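Local coordinates for 11R-lipoxygenase (Gersemia fruticosa, PDB 3VF1), which probably uses a non-heme iron to insert both atoms of molecular oxygen into lipid substrates, under control by calcium, at residues S201-V206 / L632-P637; A212-S217 / M625-N630; D227-F232 / A614-K619; Q234-A239 / G243-A248. All coordinates share one frame; numbering follows the deposited sequence.

Contact 1. Residues S201-V206 / L632-P637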
loop_
_atom_site.group_PDB
_atom_site.type_symbol
_atom_site.label_atom_id
_atom_site.label_comp_id
_atom_site.label_asym_id
_atom_site.label_seq_id
_atom_site.Cartn_x
_atom_site.Cartn_y
_atom_site.Cartn_z
ATOM N N SER A 201 14.096 -5.475 -7.926
ATOM C CA SER A 201 14.521 -6.593 -7.087
ATOM C C SER A 201 15.738 -6.273 -6.219
ATOM O O SER A 201 15.944 -6.900 -5.180
ATOM C CB SER A 201 14.811 -7.822 -7.953
ATOM O OG SER A 201 15.714 -7.516 -9.002
ATOM N N SER A 202 16.541 -5.302 -6.643
ATOM C CA SER A 202 17.764 -4.950 -5.925
ATOM C C SER A 202 17.728 -3.505 -5.438
ATOM O O SER A 202 18.676 -2.750 -5.647
ATOM C CB SER A 202 18.982 -5.156 -6.827
ATOM O OG SER A 202 18.939 -4.302 -7.958
ATOM N N LEU A 203 16.636 -3.130 -4.779
ATOM C CA LEU A 203 16.433 -1.744 -4.374
ATOM C C LEU A 203 16.617 -1.542 -2.872
ATOM O O LEU A 203 16.940 -0.440 -2.425
ATOM C CB LEU A 203 15.033 -1.283 -4.790
ATOM C CG LEU A 203 14.909 0.137 -5.347
ATOM C CD1 LEU A 203 15.713 0.292 -6.630
ATOM C CD2 LEU A 203 13.448 0.482 -5.590
ATOM N N PHE A 204 16.415 -2.603 -2.094
ATOM C CA PHE A 204 16.482 -2.503 -0.639
ATOM C C PHE A 204 17.817 -2.988 -0.080
ATOM O O PHE A 204 17.980 -3.109 1.135
ATOM C CB PHE A 204 15.334 -3.283 -0.002
ATOM C CG PHE A 204 13.978 -2.864 -0.490
ATOM C CD1 PHE A 204 13.781 -1.607 -1.044
ATOM C CD2 PHE A 204 12.900 -3.726 -0.398
ATOM C CE1 PHE A 204 12.534 -1.221 -1.495
ATOM C CE2 PHE A 204 11.650 -3.344 -0.849
ATOM C CZ PHE A 204 11.467 -2.090 -1.398
ATOM N N ARG A 205 18.767 -3.270 -0.963
ATOM C CA ARG A 205 20.121 -3.573 -0.530
ATOM C C ARG A 205 20.808 -2.248 -0.230
ATOM O O ARG A 205 20.759 -1.323 -1.039
ATOM C CB ARG A 205 20.883 -4.343 -1.610
ATOM C CG ARG A 205 21.372 -3.481 -2.763
ATOM C CD ARG A 205 21.960 -4.329 -3.878
ATOM N NE ARG A 205 22.902 -3.575 -4.700
ATOM C CZ ARG A 205 23.490 -4.046 -5.795
ATOM N NH1 ARG A 205 23.234 -5.278 -6.220
ATOM N NH2 ARG A 205 24.336 -3.281 -6.469
ATOM N N VAL A 206 21.434 -2.151 0.937
ATOM C CA VAL A 206 22.043 -0.897 1.362
ATOM C C VAL A 206 23.548 -1.061 1.532
ATOM O O VAL A 206 24.082 -0.921 2.633
ATOM C CB VAL A 206 21.433 -0.394 2.683
ATOM C CG1 VAL A 206 21.822 1.053 2.916
ATOM C CG2 VAL A 206 19.919 -0.542 2.660
ATOM N N LEU A 632 11.902 3.251 -0.953
ATOM C CA LEU A 632 10.486 2.997 -0.703
ATOM C C LEU A 632 9.587 3.985 -1.443
ATOM O O LEU A 632 8.434 3.676 -1.733
ATOM C CB LEU A 632 10.186 3.055 0.796
ATOM C CG LEU A 632 10.817 1.964 1.666
ATOM C CD1 LEU A 632 10.498 2.210 3.132
ATOM C CD2 LEU A 632 10.342 0.581 1.246
ATOM N N THR A 633 10.112 5.170 -1.745
ATOM C CA THR A 633 9.327 6.198 -2.426
ATOM C C THR A 633 9.614 6.231 -3.926
ATOM O O THR A 633 9.375 7.242 -4.586
ATOM C CB THR A 633 9.592 7.605 -1.840
ATOM O OG1 THR A 633 10.957 7.981 -2.065
ATOM C CG2 THR A 633 9.289 7.635 -0.349
ATOM N N THR A 634 10.119 5.124 -4.461
ATOM C CA THR A 634 10.419 5.033 -5.886
ATOM C C THR A 634 9.142 5.002 -6.719
ATOM O O THR A 634 8.288 4.135 -6.531
ATOM C CB THR A 634 11.240 3.769 -6.210
ATOM O OG1 THR A 634 12.509 3.829 -5.548
ATOM C CG2 THR A 634 11.467 3.646 -7.711
ATOM N N ILE A 635 9.023 5.955 -7.639
ATOM C CA ILE A 635 7.914 5.981 -8.586
ATOM C C ILE A 635 8.445 5.911 -10.012
ATOM O O ILE A 635 9.098 6.841 -10.487
ATOM C CB ILE A 635 7.061 7.254 -8.433
ATOM C CG1 ILE A 635 6.278 7.215 -7.119
ATOM C CG2 ILE A 635 6.102 7.394 -9.608
ATOM C CD1 ILE A 635 5.456 8.461 -6.857
ATOM N N TYR A 636 8.163 4.806 -10.694
ATOM C CA TYR A 636 8.618 4.626 -12.065
ATOM C C TYR A 636 7.761 5.437 -13.034
ATOM O O TYR A 636 6.590 5.698 -12.762
ATOM C CB TYR A 636 8.594 3.145 -12.440
ATOM C CG TYR A 636 9.580 2.317 -11.648
ATOM C CD1 TYR A 636 10.942 2.392 -11.910
ATOM C CD2 TYR A 636 9.151 1.466 -10.637
ATOM C CE1 TYR A 636 11.851 1.642 -11.189
ATOM C CE2 TYR A 636 10.053 0.710 -9.910
ATOM C CZ TYR A 636 11.402 0.803 -10.191
ATOM O OH TYR A 636 12.311 0.058 -9.474
ATOM N N PRO A 637 8.347 5.844 -14.172
ATOM C CA PRO A 637 7.640 6.673 -15.157
ATOM C C PRO A 637 6.387 6.003 -15.718
ATOM O O PRO A 637 5.521 6.684 -16.265
ATOM C CB PRO A 637 8.678 6.861 -16.270
ATOM C CG PRO A 637 9.994 6.611 -15.621
ATOM C CD PRO A 637 9.734 5.569 -14.583
#

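Contact 2. Residues A212-S217 / M625-N630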
loop_
_atom_site.group_PDB
_atom_site.type_symbol
_atom_site.label_atom_id
_atom_site.label_comp_id
_atom_site.label_asym_id
_atom_site.label_seq_id
_atom_site.Cartn_x
_atom_site.Cartn_y
_atom_site.Cartn_z
ATOM N N ALA A 212 26.921 5.338 -2.373
ATOM C CA ALA A 212 27.588 6.084 -3.430
ATOM C C ALA A 212 26.589 6.708 -4.399
ATOM O O ALA A 212 26.847 7.776 -4.956
ATOM C CB ALA A 212 28.544 5.176 -4.174
ATOM N N ASN A 213 25.455 6.045 -4.604
ATOM C CA ASN A 213 24.416 6.581 -5.478
ATOM C C ASN A 213 23.870 7.906 -4.955
ATOM O O ASN A 213 23.422 8.749 -5.730
ATOM C CB ASN A 213 23.275 5.575 -5.646
ATOM C CG ASN A 213 23.645 4.419 -6.560
ATOM O OD1 ASN A 213 24.542 4.538 -7.398
ATOM N ND2 ASN A 213 22.950 3.296 -6.408
ATOM N N LEU A 214 23.914 8.082 -3.639
ATOM C CA LEU A 214 23.446 9.314 -3.013
ATOM C C LEU A 214 24.590 10.304 -2.804
ATOM O O LEU A 214 24.376 11.417 -2.326
ATOM C CB LEU A 214 22.782 9.006 -1.670
ATOM C CG LEU A 214 21.594 8.044 -1.715
ATOM C CD1 LEU A 214 21.066 7.793 -0.313
ATOM C CD2 LEU A 214 20.494 8.586 -2.618
ATOM N N GLY A 215 25.805 9.892 -3.154
ATOM C CA GLY A 215 26.972 10.741 -3.000
ATOM C C GLY A 215 27.428 10.826 -1.555
ATOM O O GLY A 215 27.961 11.850 -1.124
ATOM N N LEU A 216 27.227 9.743 -0.809
ATOM C CA LEU A 216 27.534 9.721 0.618
ATOM C C LEU A 216 28.386 8.517 1.010
ATOM O O LEU A 216 28.391 8.105 2.171
ATOM C CB LEU A 216 26.235 9.709 1.425
ATOM C CG LEU A 216 25.328 10.928 1.254
ATOM C CD1 LEU A 216 23.982 10.695 1.923
ATOM C CD2 LEU A 216 25.997 12.167 1.819
ATOM N N SER A 217 29.113 7.954 0.049
ATOM C CA SER A 217 29.905 6.753 0.300
ATOM C C SER A 217 31.030 7.015 1.298
ATOM O O SER A 217 31.564 6.083 1.900
ATOM C CB SER A 217 30.479 6.201 -1.007
ATOM O OG SER A 217 31.430 7.088 -1.570
ATOM N N MET A 625 19.059 4.899 6.497
ATOM C CA MET A 625 17.638 5.220 6.515
ATOM C C MET A 625 17.240 6.019 5.280
ATOM O O MET A 625 16.196 5.767 4.683
ATOM C CB MET A 625 17.275 6.003 7.778
ATOM C CG MET A 625 15.786 6.295 7.903
ATOM S SD MET A 625 14.789 4.793 7.787
ATOM C CE MET A 625 13.136 5.457 7.985
ATOM N N VAL A 626 18.072 6.982 4.900
ATOM C CA VAL A 626 17.793 7.817 3.736
ATOM C C VAL A 626 17.814 6.990 2.456
ATOM O O VAL A 626 17.015 7.213 1.549
ATOM C CB VAL A 626 18.806 8.972 3.609
ATOM C CG1 VAL A 626 18.663 9.667 2.259
ATOM C CG2 VAL A 626 18.619 9.964 4.745
ATOM N N SER A 627 18.735 6.033 2.388
ATOM C CA SER A 627 18.823 5.142 1.238
ATOM C C SER A 627 17.553 4.306 1.128
ATOM O O SER A 627 17.025 4.099 0.035
ATOM C CB SER A 627 20.044 4.227 1.367
ATOM O OG SER A 627 20.203 3.419 0.214
ATOM N N VAL A 628 17.067 3.833 2.270
ATOM C CA VAL A 628 15.858 3.018 2.313
ATOM C C VAL A 628 14.625 3.838 1.948
ATOM O O VAL A 628 13.864 3.462 1.056
ATOM C CB VAL A 628 15.661 2.390 3.705
ATOM C CG1 VAL A 628 14.235 1.872 3.870
ATOM C CG2 VAL A 628 16.672 1.272 3.926
ATOM N N VAL A 629 14.430 4.957 2.639
ATOM C CA VAL A 629 13.280 5.820 2.386
ATOM C C VAL A 629 13.259 6.291 0.936
ATOM O O VAL A 629 12.197 6.418 0.331
ATOM C CB VAL A 629 13.280 7.047 3.316
ATOM C CG1 VAL A 629 12.279 8.091 2.832
ATOM C CG2 VAL A 629 12.965 6.626 4.740
ATOM N N ASN A 630 14.437 6.549 0.380
ATOM C CA ASN A 630 14.541 6.959 -1.012
ATOM C C ASN A 630 14.080 5.838 -1.940
ATOM O O ASN A 630 13.503 6.092 -2.997
ATOM C CB ASN A 630 15.979 7.362 -1.342
ATOM C CG ASN A 630 16.138 7.832 -2.774
ATOM O OD1 ASN A 630 15.706 8.930 -3.129
ATOM N ND2 ASN A 630 16.771 7.007 -3.604
#

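Contact 3. Residues D227-F232 / A614-K619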
loop_
_atom_site.group_PDB
_atom_site.type_symbol
_atom_site.label_atom_id
_atom_site.label_comp_id
_atom_site.label_asym_id
_atom_site.label_seq_id
_atom_site.Cartn_x
_atom_site.Cartn_y
_atom_site.Cartn_z
ATOM N N ASP A 227 28.008 15.930 14.606
ATOM C CA ASP A 227 28.499 17.011 15.452
ATOM C C ASP A 227 27.341 17.805 16.048
ATOM O O ASP A 227 27.354 18.140 17.232
ATOM C CB ASP A 227 29.421 17.938 14.659
ATOM C CG ASP A 227 30.658 17.226 14.146
ATOM O OD1 ASP A 227 31.227 16.403 14.896
ATOM O OD2 ASP A 227 31.058 17.486 12.992
ATOM N N CYS A 228 26.341 18.103 15.225
ATOM C CA CYS A 228 25.165 18.828 15.689
ATOM C C CYS A 228 23.927 18.465 14.872
ATOM O O CYS A 228 24.023 17.816 13.829
ATOM C CB CYS A 228 25.411 20.337 15.636
ATOM S SG CYS A 228 25.625 21.003 13.975
ATOM N N LEU A 229 22.768 18.898 15.356
ATOM C CA LEU A 229 21.486 18.542 14.762
ATOM C C LEU A 229 21.354 19.034 13.324
ATOM O O LEU A 229 20.685 18.403 12.504
ATOM C CB LEU A 229 20.350 19.117 15.610
ATOM C CG LEU A 229 20.233 18.522 17.016
ATOM C CD1 LEU A 229 19.398 19.413 17.922
ATOM C CD2 LEU A 229 19.637 17.126 16.948
ATOM N N GLU A 230 21.992 20.158 13.019
ATOM C CA GLU A 230 21.866 20.768 11.700
ATOM C C GLU A 230 22.640 20.003 10.631
ATOM O O GLU A 230 22.402 20.189 9.438
ATOM C CB GLU A 230 22.338 22.221 11.740
ATOM C CG GLU A 230 21.584 23.084 12.737
ATOM C CD GLU A 230 20.081 23.000 12.557
ATOM O OE1 GLU A 230 19.524 23.814 11.790
ATOM O OE2 GLU A 230 19.453 22.118 13.182
ATOM N N ASP A 231 23.562 19.143 11.055
ATOM C CA ASP A 231 24.395 18.400 10.113
ATOM C C ASP A 231 23.634 17.278 9.409
ATOM O O ASP A 231 24.109 16.734 8.412
ATOM C CB ASP A 231 25.627 17.830 10.818
ATOM C CG ASP A 231 26.688 18.885 11.082
ATOM O OD1 ASP A 231 26.663 19.942 10.419
ATOM O OD2 ASP A 231 27.554 18.651 11.951
ATOM N N PHE A 232 22.459 16.929 9.924
ATOM C CA PHE A 232 21.625 15.927 9.272
ATOM C C PHE A 232 21.197 16.390 7.879
ATOM O O PHE A 232 20.840 15.575 7.030
ATOM C CB PHE A 232 20.395 15.603 10.122
ATOM C CG PHE A 232 20.663 14.613 11.221
ATOM C CD1 PHE A 232 20.857 13.273 10.929
ATOM C CD2 PHE A 232 20.715 15.019 12.544
ATOM C CE1 PHE A 232 21.105 12.357 11.935
ATOM C CE2 PHE A 232 20.959 14.107 13.554
ATOM C CZ PHE A 232 21.156 12.775 13.249
ATOM N N ALA A 614 24.375 11.967 20.955
ATOM C CA ALA A 614 24.882 10.648 21.322
ATOM C C ALA A 614 23.774 9.601 21.290
ATOM O O ALA A 614 24.044 8.405 21.149
ATOM C CB ALA A 614 25.531 10.693 22.696
ATOM N N SER A 615 22.529 10.051 21.427
ATOM C CA SER A 615 21.380 9.154 21.366
ATOM C C SER A 615 20.936 8.930 19.925
ATOM O O SER A 615 20.639 7.805 19.527
ATOM C CB SER A 615 20.216 9.714 22.183
ATOM O OG SER A 615 20.432 9.528 23.569
ATOM N N LEU A 616 20.893 10.005 19.148
ATOM C CA LEU A 616 20.439 9.923 17.767
ATOM C C LEU A 616 21.361 9.033 16.939
ATOM O O LEU A 616 22.514 8.801 17.301
ATOM C CB LEU A 616 20.350 11.320 17.147
ATOM C CG LEU A 616 19.324 12.260 17.784
ATOM C CD1 LEU A 616 19.312 13.605 17.074
ATOM C CD2 LEU A 616 17.935 11.637 17.778
ATOM N N ALA A 617 20.831 8.535 15.827
ATOM C CA ALA A 617 21.566 7.634 14.949
ATOM C C ALA A 617 22.934 8.201 14.590
ATOM O O ALA A 617 23.107 9.415 14.491
ATOM C CB ALA A 617 20.760 7.374 13.685
ATOM N N ASN A 618 23.906 7.316 14.402
ATOM C CA ASN A 618 25.225 7.730 13.944
ATOM C C ASN A 618 25.193 7.964 12.438
ATOM O O ASN A 618 24.142 7.852 11.813
ATOM C CB ASN A 618 26.289 6.693 14.327
ATOM C CG ASN A 618 26.048 5.338 13.692
ATOM O OD1 ASN A 618 25.612 5.243 12.547
ATOM N ND2 ASN A 618 26.334 4.279 14.438
ATOM N N LYS A 619 26.340 8.292 11.854
ATOM C CA LYS A 619 26.385 8.679 10.449
ATOM C C LYS A 619 25.979 7.543 9.510
ATOM O O LYS A 619 25.134 7.733 8.637
ATOM C CB LYS A 619 27.774 9.214 10.090
ATOM C CG LYS A 619 28.149 10.464 10.872
ATOM C CD LYS A 619 29.301 11.219 10.233
ATOM C CE LYS A 619 29.615 12.491 11.004
ATOM N NZ LYS A 619 30.690 13.288 10.351
#

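Contact 4. Residues Q234-A239 / G243-A248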
loop_
_atom_site.group_PDB
_atom_site.type_symbol
_atom_site.label_atom_id
_atom_site.label_comp_id
_atom_site.label_asym_id
_atom_site.label_seq_id
_atom_site.Cartn_x
_atom_site.Cartn_y
_atom_site.Cartn_z
ATOM N N GLN A 234 23.042 17.301 5.691
ATOM C CA GLN A 234 24.062 16.839 4.756
ATOM C C GLN A 234 23.575 15.644 3.945
ATOM O O GLN A 234 24.079 15.379 2.854
ATOM C CB GLN A 234 25.339 16.452 5.504
ATOM C CG GLN A 234 26.056 17.613 6.169
ATOM C CD GLN A 234 27.305 17.176 6.907
ATOM O OE1 GLN A 234 27.801 16.066 6.708
ATOM N NE2 GLN A 234 27.821 18.046 7.768
ATOM N N LEU A 235 22.594 14.926 4.481
ATOM C CA LEU A 235 22.095 13.717 3.838
ATOM C C LEU A 235 21.219 14.032 2.631
ATOM O O LEU A 235 20.924 13.149 1.824
ATOM C CB LEU A 235 21.315 12.867 4.843
ATOM C CG LEU A 235 22.117 12.400 6.058
ATOM C CD1 LEU A 235 21.273 11.518 6.960
ATOM C CD2 LEU A 235 23.375 11.667 5.618
ATOM N N ILE A 236 20.806 15.290 2.504
ATOM C CA ILE A 236 19.981 15.702 1.375
ATOM C C ILE A 236 20.845 16.277 0.258
ATOM O O ILE A 236 21.039 17.490 0.162
ATOM C CB ILE A 236 18.923 16.733 1.790
ATOM C CG1 ILE A 236 18.096 16.197 2.960
ATOM C CG2 ILE A 236 18.021 17.071 0.609
ATOM C CD1 ILE A 236 17.466 14.842 2.695
ATOM N N THR A 237 21.362 15.385 -0.580
ATOM C CA THR A 237 22.180 15.766 -1.719
ATOM C C THR A 237 21.292 15.962 -2.941
ATOM O O THR A 237 20.094 15.686 -2.890
ATOM C CB THR A 237 23.214 14.673 -2.029
ATOM O OG1 THR A 237 22.534 13.471 -2.419
ATOM C CG2 THR A 237 24.076 14.394 -0.808
ATOM N N PRO A 238 21.873 16.451 -4.049
ATOM C CA PRO A 238 21.106 16.579 -5.292
ATOM C C PRO A 238 20.527 15.244 -5.759
ATOM O O PRO A 238 19.611 15.230 -6.581
ATOM C CB PRO A 238 22.146 17.097 -6.290
ATOM C CG PRO A 238 23.141 17.818 -5.448
ATOM C CD PRO A 238 23.221 17.034 -4.173
ATOM N N ALA A 239 21.058 14.140 -5.239
ATOM C CA ALA A 239 20.540 12.816 -5.564
ATOM C C ALA A 239 19.118 12.655 -5.028
ATOM O O ALA A 239 18.320 11.888 -5.569
ATOM C CB ALA A 239 21.448 11.738 -5.001
ATOM N N GLY A 243 14.378 17.333 -2.608
ATOM C CA GLY A 243 15.062 18.440 -1.963
ATOM C C GLY A 243 14.990 18.391 -0.448
ATOM O O GLY A 243 14.657 17.360 0.138
ATOM N N LEU A 244 15.306 19.515 0.185
ATOM C CA LEU A 244 15.311 19.611 1.641
ATOM C C LEU A 244 13.891 19.599 2.195
ATOM O O LEU A 244 13.080 20.460 1.849
ATOM C CB LEU A 244 16.015 20.897 2.079
ATOM C CG LEU A 244 16.145 21.105 3.589
ATOM C CD1 LEU A 244 17.292 20.276 4.148
ATOM C CD2 LEU A 244 16.329 22.578 3.916
ATOM N N PRO A 245 13.580 18.624 3.064
ATOM C CA PRO A 245 12.253 18.584 3.688
ATOM C C PRO A 245 11.978 19.846 4.497
ATOM O O PRO A 245 12.904 20.410 5.075
ATOM C CB PRO A 245 12.336 17.373 4.621
ATOM C CG PRO A 245 13.439 16.539 4.082
ATOM C CD PRO A 245 14.425 17.496 3.494
ATOM N N HIS A 246 10.723 20.279 4.534
ATOM C CA HIS A 246 10.351 21.441 5.331
ATOM C C HIS A 246 10.620 21.179 6.809
ATOM O O HIS A 246 10.859 22.110 7.579
ATOM C CB HIS A 246 8.878 21.797 5.115
ATOM C CG HIS A 246 8.588 22.365 3.760
ATOM N ND1 HIS A 246 7.933 21.653 2.779
ATOM C CD2 HIS A 246 8.873 23.573 3.221
ATOM C CE1 HIS A 246 7.820 22.401 1.695
ATOM N NE2 HIS A 246 8.383 23.570 1.938
ATOM N N ALA A 247 10.584 19.907 7.197
ATOM C CA ALA A 247 10.874 19.513 8.571
ATOM C C ALA A 247 12.185 20.132 9.053
ATOM O O ALA A 247 12.294 20.563 10.200
ATOM C CB ALA A 247 10.936 17.997 8.681
ATOM N N ALA A 248 13.175 20.180 8.168
ATOM C CA ALA A 248 14.478 20.749 8.499
ATOM C C ALA A 248 14.349 22.165 9.058
ATOM O O ALA A 248 15.197 22.619 9.827
ATOM C CB ALA A 248 15.376 20.754 7.270
#

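Contact 1. Residues S201-V206 / L632-P637
Phe-204 and Leu-632 both carry CG beside the backbone N and anti to the carbonyl carbon (chi1 -56° and -66°), and this turns their ends together so that the side chains lie nearly perpendicular. The meeting lies in the catalytic domain of the lipoxygenase fold, where helix 619-632 runs out beside the iron. CD2 of Leu-632 comes obliquely to the ring of Phe-204, 3.9 Å from its CZ. Leu-632 stands close to the metal site: its carbonyl O accepts a hydrogen bond from ND2 of the iron ligand Asn-579, and its side chain is about 5 Å from the iron (nearest atoms). Leu-203 touches the C-terminal Ile-698, another iron ligand, so both segments supply second-shell packing. The ends of Leu-203 and Thr-634 meet head on. The hydroxyl of Thr-634 is engaged with Ala-631 O, and that of Tyr-636 with Thr-200 OG1; both thus have polar partners elsewhere, and the leucine methyl packs against them, CD2 of Leu-203 lying 3.5 Å from Thr-634 OG1 and 4.1 Å from Tyr-636 OH.

Contact 2. Residues A212-S217 / M625-N630
Just past the end of helix 208-213, Leu-214 drops its side chain onto Val-626, Ser-627 and Asn-630 of helix 619-632, joining the two helices within the lipoxygenase fold. Its first torsion, chi1 -58°, swings the isobutyl end toward helix 619-632, where the two methyls land about a turn apart. CD1 lies over the backbone of the partner helix, 3.8 Å from Ser-627 CA, with Val-626 CG1 beside it at 4.0 Å from that same CD1. CD2 reaches the next turn, where it comes 4.2 Å from Asn-630 ND2; the side chains of Leu-214 and Asn-630 run antiparallel alongside one another. Gly-215 then closes helix 208-213 with a Schellman motif, its positive phi of 76° combined with two bonds back into the last turn. One bond in this turn joins Gly-215 N to Ala-212 O at 3.0 Å. That turn brings the chain off the helix immediately after the leucine has been delivered. Around this site Ile-240 touches both Leu-214 and Asn-630, while Asp-210 packs on Ser-627. The contact is thus dispersive: one leucine spans a helix turn, its methyls meeting a valine methyl, helix backbone and the amide end of an asparagine, and its hold comes from shape and apolar packing in a partly buried place instead of directed polar bonds.

Contact 3. Residues D227-F232 / A614-K619
The ring of Phe-232 is the flat group here: Ala-617 O stands at its edge near the ring plane, 4.1 Å from CZ, and its own segment places Leu-229 O at the edge as well, in the plane. Leu-616 CD1 approaches obliquely, 3.9 Å from Phe-232 CE2. Beyond the two segments the ring meets that of His-589 with planes about 15° apart and that of Trp-226 at about 45°. Leu-616 is the hub, for its CD1 touches Leu-229 CD2 too, at 3.5 Å; the two leucine side chains are set almost square to each other. Leu-229 and Phe-232 belong to a 3-10 segment, three residues apart, and so both project to the same partner. Leu-616 to Asn-618 form the short link between helix 609-615 and helix 619-632, with Asn-618 at the N-cap of the second helix, its OD1 accepting from Gln-621 N. The carbonyl of Leu-616 takes a hydrogen bond from Arg-597 NE. Farther out, Asp-227 OD2 and Lys-619 NZ are 5.0 Å apart, opposite in charge but not in contact. Chemically this is a buried apolar cluster of two leucines and a phenylalanine; Ala-617 O merely lies near the ring edge, too distant to add much attraction, and the charged ends are left to the border.

Contact 4. Residues Q234-A239 / G243-A248
A reversal of the chain leading into helix 247-250 sets Ile-236 against the backbone at Gly-243 and Leu-244, the side chain of Leu-244 and the ring of Pro-245. Each branch of the isoleucine has its own target. CG2, anti to the backbone N, presses on the backbone and comes 3.4 Å from Gly-243 O. CG1, on the side of the backbone N (chi1 -54°), meets the proline ring instead, 3.9 Å from Pro-245 CD, and CD1 at the end of the chain touches that same ring carbon at 4.1 Å. Leu-244 flanks the group, with its CD1 4.3 Å from Ile-236 CG1. Were Ile-236 shortened to an alanine, the side chain would keep only CB, and the loss of both branches is likely to open a gap beside Pro-245 CD and uncover part of the Gly-243 carbonyl. On the next residue of this lipoxygenase-domain loop an ST turn forms: Thr-237 OG1 accepts from Ala-239 N at 3.3 Å, with an N-H...O angle of 140°. The same hydroxyl is hydrogen-bonded to Leu-214 O, so one side-chain oxygen both bends its own chain and ties it to the end of helix 208-213. Gly-243 adopts a phi of 83°, a region most residues avoid; this positive phi alone is consistent with a glycine, since a CB would point away from Ile-236. Further along, Pro-245 O accepts from Ala-248 N at 3.1 Å.

Overall arrangement
Along the chain the four contacts are nested: contact 4 closes a short loop inside contact 3, contact 3 lies inside contact 2, and contact 2 inside contact 1. Contacts 1, 2 and 3 follow helix 619-632 from its end beside the iron to just before its start; contact 4 reaches it only through Leu-235 on this helix. Contact 2 is about 11 Å, centre to centre, from both contact 1 and contact 4 and touches each, through Val-206 against Val-628 and Leu-235 against Val-626. The centre of contact 3 lies about 26 Å from that of contact 1, that of contact 4 about 18 Å. The chain from 201 thus runs out along the helix to residues 227-232 and then turns back, covering it with loops and short helices.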